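Long-range contact in carboxypeptidase A (Helicoverpa armigera, PDB 1JQG), which probably acts as a zinc-dependent metallocarboxypeptidase, removing residues from the C-terminal end of peptide chains, and is made as a proenzyme: residues E126-L131 / S155-R160. Residues are numbered along the deposited sequence; the frame is centred on the assembly and turned at random.
Sequences EVDAYL and SIKYLR
D128 and K157 meet in a salt bridge that ties helix 124-137 to strand 155-161, an example of a helix fastened to a sheet by a salt bridge next to leucine contacts. The ammonium NZ of K157 donates to OD2 of D128 over 3.0 Å, on the syn side of the carboxylate and 23° out of its plane. The lysine chain bends at its last two torsions, and the final bend (chi4 74°) places NZ where it also donates to S155 OG at 3.1 Å. That hydroxyl also bonds E146 of the adjacent strand, which links the lysine indirectly to a second acidic residue. A water bridges the same two segments, donating to D128 OD2 at 2.7 Å and to S155 O while accepting from K157 N.

The apolar part centres on L131. Its CD2 packs against CG of L159 at 3.8 Å, and its CD1 lies 4.0 Å from CG of K157, the two side chains running past each other in opposite directions.

With the segment axes 9.1 Å apart at 43°, this is helix-on-sheet packing on the strand next to outermost strand 142-149 in the mixed eight-stranded sheet of the α/β M14 carboxypeptidase fold, away from the zinc site.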
ATOM      1  N   GLU A 126       2.275  18.399   4.668  1.00 18.48           N
ATOM      2  CA  GLU A 126       0.903  18.784   4.896  1.00 19.13           C
ATOM      3  C   GLU A 126       0.185  17.790   5.799  1.00 19.03           C
ATOM      4  O   GLU A 126      -0.550  18.166   6.692  1.00 22.37           O
ATOM      5  CB  GLU A 126       0.084  18.959   3.601  1.00 22.07           C
ATOM      6  CG  GLU A 126       0.744  19.916   2.609  1.00 30.03           C
ATOM      7  CD  GLU A 126      -0.055  20.080   1.340  1.00 34.57           C
ATOM      8  OE1 GLU A 126      -1.019  20.885   1.363  1.00 46.21           O
ATOM      9  OE2 GLU A 126       0.277  19.404   0.344  1.00 33.65           O
ATOM     10  N   VAL A 127       0.492  16.507   5.659  1.00 21.43           N
ATOM     11  CA  VAL A 127      -0.091  15.442   6.487  1.00 18.95           C
ATOM     12  C   VAL A 127       0.463  15.525   7.901  1.00 15.83           C
ATOM     13  O   VAL A 127      -0.221  15.421   8.888  1.00 14.95           O
ATOM     14  CB  VAL A 127       0.133  14.041   5.912  1.00 17.05           C
ATOM     15  CG1 VAL A 127      -0.395  12.963   6.866  1.00 16.37           C
ATOM     16  CG2 VAL A 127      -0.539  13.903   4.559  1.00 11.36           C
ATOM     17  N   ASP A 128       1.763  15.783   7.998  1.00 18.19           N
ATOM     18  CA  ASP A 128       2.445  15.915   9.278  1.00 17.23           C
ATOM     19  C   ASP A 128       1.873  17.077  10.077  1.00 21.42           C
ATOM     20  O   ASP A 128       1.696  17.030  11.302  1.00 25.41           O
ATOM     21  CB  ASP A 128       3.937  16.132   9.050  1.00 18.59           C
ATOM     22  CG  ASP A 128       4.715  16.173  10.332  1.00 22.19           C
ATOM     23  OD1 ASP A 128       4.940  17.325  10.734  1.00 31.82           O
ATOM     24  OD2 ASP A 128       5.058  15.095  10.882  1.00 32.24           O
ATOM     25  N   ALA A 129       1.647  18.210   9.411  1.00 21.01           N
ATOM     26  CA  ALA A 129       1.093  19.394  10.081  1.00 20.68           C
ATOM     27  C   ALA A 129      -0.356  19.159  10.486  1.00 20.53           C
ATOM     28  O   ALA A 129      -0.805  19.557  11.552  1.00 20.54           O
ATOM     29  CB  ALA A 129       1.148  20.650   9.232  1.00 12.44           C
ATOM     30  N   TYR A 130      -1.125  18.525   9.601  1.00 24.13           N
ATOM     31  CA  TYR A 130      -2.526  18.225   9.800  1.00 20.84           C
ATOM     32  C   TYR A 130      -2.746  17.385  11.060  1.00 19.60           C
ATOM     33  O   TYR A 130      -3.628  17.714  11.845  1.00 18.78           O
ATOM     34  CB  TYR A 130      -3.086  17.491   8.583  1.00 21.38           C
ATOM     35  CG  TYR A 130      -4.523  16.996   8.704  1.00 20.30           C
ATOM     36  CD1 TYR A 130      -5.552  17.884   9.013  1.00 17.27           C
ATOM     37  CD2 TYR A 130      -4.838  15.664   8.504  1.00 15.74           C
ATOM     38  CE1 TYR A 130      -6.863  17.457   9.078  1.00 18.72           C
ATOM     39  CE2 TYR A 130      -6.139  15.207   8.612  1.00 16.34           C
ATOM     40  CZ  TYR A 130      -7.153  16.123   8.873  1.00 18.20           C
ATOM     41  OH  TYR A 130      -8.421  15.627   8.925  1.00 20.28           O
ATOM     42  N   LEU A 131      -1.976  16.307  11.194  1.00 16.05           N
ATOM     43  CA  LEU A 131      -2.060  15.460  12.378  1.00 19.94           C
ATOM     44  C   LEU A 131      -1.935  16.222  13.679  1.00 18.83           C
ATOM     45  O   LEU A 131      -2.638  15.896  14.640  1.00 24.01           O
ATOM     46  CB  LEU A 131      -0.998  14.341  12.363  1.00 13.59           C
ATOM     47  CG  LEU A 131      -1.052  13.393  11.151  1.00 19.72           C
ATOM     48  CD1 LEU A 131      -0.024  12.274  11.289  1.00 14.80           C
ATOM     49  CD2 LEU A 131      -2.472  12.870  10.928  1.00 14.12           C
ATOM     50  N   SER A 155      10.438  12.824  10.823  1.00 22.71           N
ATOM     51  CA  SER A 155       9.526  12.461  11.853  1.00 22.53           C
ATOM     52  C   SER A 155       8.308  11.707  11.308  1.00 23.56           C
ATOM     53  O   SER A 155       7.587  12.102  10.409  1.00 23.18           O
ATOM     54  CB  SER A 155       8.958  13.714  12.544  1.00 26.73           C
ATOM     55  OG  SER A 155       7.953  13.354  13.469  1.00 21.80           O
ATOM     56  N   ILE A 156       8.080  10.519  11.858  1.00 22.27           N
ATOM     57  CA  ILE A 156       6.995   9.681  11.403  1.00 23.72           C
ATOM     58  C   ILE A 156       6.005   9.540  12.538  1.00 21.24           C
ATOM     59  O   ILE A 156       6.295   8.852  13.505  1.00 25.61           O
ATOM     60  CB  ILE A 156       7.375   8.328  10.807  1.00 29.58           C
ATOM     61  CG1 ILE A 156       6.138   7.429  10.701  1.00 29.73           C
ATOM     62  CG2 ILE A 156       8.450   7.608  11.586  1.00 39.66           C
ATOM     63  CD1 ILE A 156       6.346   5.944  10.432  1.00 33.94           C
ATOM     64  N   LYS A 157       4.870  10.232  12.442  1.00 18.24           N
ATOM     65  CA  LYS A 157       3.878  10.250  13.470  1.00 18.32           C
ATOM     66  C   LYS A 157       2.579   9.623  13.010  1.00 24.50           C
ATOM     67  O   LYS A 157       2.313   9.339  11.843  1.00 23.92           O
ATOM     68  CB  LYS A 157       3.661  11.637  14.055  1.00 22.02           C
ATOM     69  CG  LYS A 157       3.536  12.764  13.084  1.00 19.34           C
ATOM     70  CD  LYS A 157       3.139  14.069  13.784  1.00 20.05           C
ATOM     71  CE  LYS A 157       4.300  14.546  14.660  1.00 22.23           C
ATOM     72  NZ  LYS A 157       5.458  15.138  13.888  1.00 23.20           N
ATOM     73  N   TYR A 158       1.787   9.166  13.994  1.00 23.88           N
ATOM     74  CA  TYR A 158       0.565   8.437  13.721  1.00 19.33           C
ATOM     75  C   TYR A 158      -0.451   8.932  14.748  1.00 19.42           C
ATOM     76  O   TYR A 158      -0.080   9.510  15.775  1.00 17.79           O
ATOM     77  CB  TYR A 158       0.763   6.912  13.779  1.00 20.84           C
ATOM     78  CG  TYR A 158       1.184   6.360  15.126  1.00 26.86           C
ATOM     79  CD1 TYR A 158       0.274   5.807  16.020  1.00 29.28           C
ATOM     80  CD2 TYR A 158       2.511   6.422  15.514  1.00 26.05           C
ATOM     81  CE1 TYR A 158       0.676   5.316  17.251  1.00 30.46           C
ATOM     82  CE2 TYR A 158       2.928   5.929  16.732  1.00 29.38           C
ATOM     83  CZ  TYR A 158       2.012   5.373  17.604  1.00 31.10           C
ATOM     84  OH  TYR A 158       2.488   4.897  18.803  1.00 24.92           O
ATOM     85  N   LEU A 159      -1.718   8.569  14.534  1.00 18.11           N
ATOM     86  CA  LEU A 159      -2.774   8.960  15.444  1.00 17.37           C
ATOM     87  C   LEU A 159      -3.232   7.798  16.320  1.00 17.22           C
ATOM     88  O   LEU A 159      -3.376   6.679  15.880  1.00 18.67           O
ATOM     89  CB  LEU A 159      -3.898   9.568  14.582  1.00 16.24           C
ATOM     90  CG  LEU A 159      -3.700  10.966  14.022  1.00 22.08           C
ATOM     91  CD1 LEU A 159      -5.021  11.491  13.465  1.00 26.06           C
ATOM     92  CD2 LEU A 159      -3.182  11.965  15.042  1.00 25.37           C
ATOM     93  N   ARG A 160      -3.705   8.112  17.515  1.00 22.21           N
ATOM     94  CA  ARG A 160      -4.372   7.165  18.403  1.00 22.74           C
ATOM     95  C   ARG A 160      -5.753   7.722  18.717  1.00 24.61           C
ATOM     96  O   ARG A 160      -5.844   8.654  19.516  1.00 34.41           O
ATOM     97  CB  ARG A 160      -3.571   6.987  19.689  1.00 22.54           C
ATOM     98  CG  ARG A 160      -2.352   6.083  19.529  1.00 26.69           C
ATOM     99  CD  ARG A 160      -1.856   5.623  20.905  1.00 27.17           C
ATOM    100  NE  ARG A 160      -1.331   6.721  21.691  1.00 35.47           N
ATOM    101  CZ  ARG A 160      -0.933   6.698  22.933  1.00 30.35           C
ATOM    102  NH1 ARG A 160      -0.978   5.571  23.621  1.00 40.36           N
ATOM    103  NH2 ARG A 160      -0.498   7.815  23.510  1.00 35.79           N
TER
HETATM  104  O   HOH W   1       4.782  12.489  10.357  1.00 28.15           O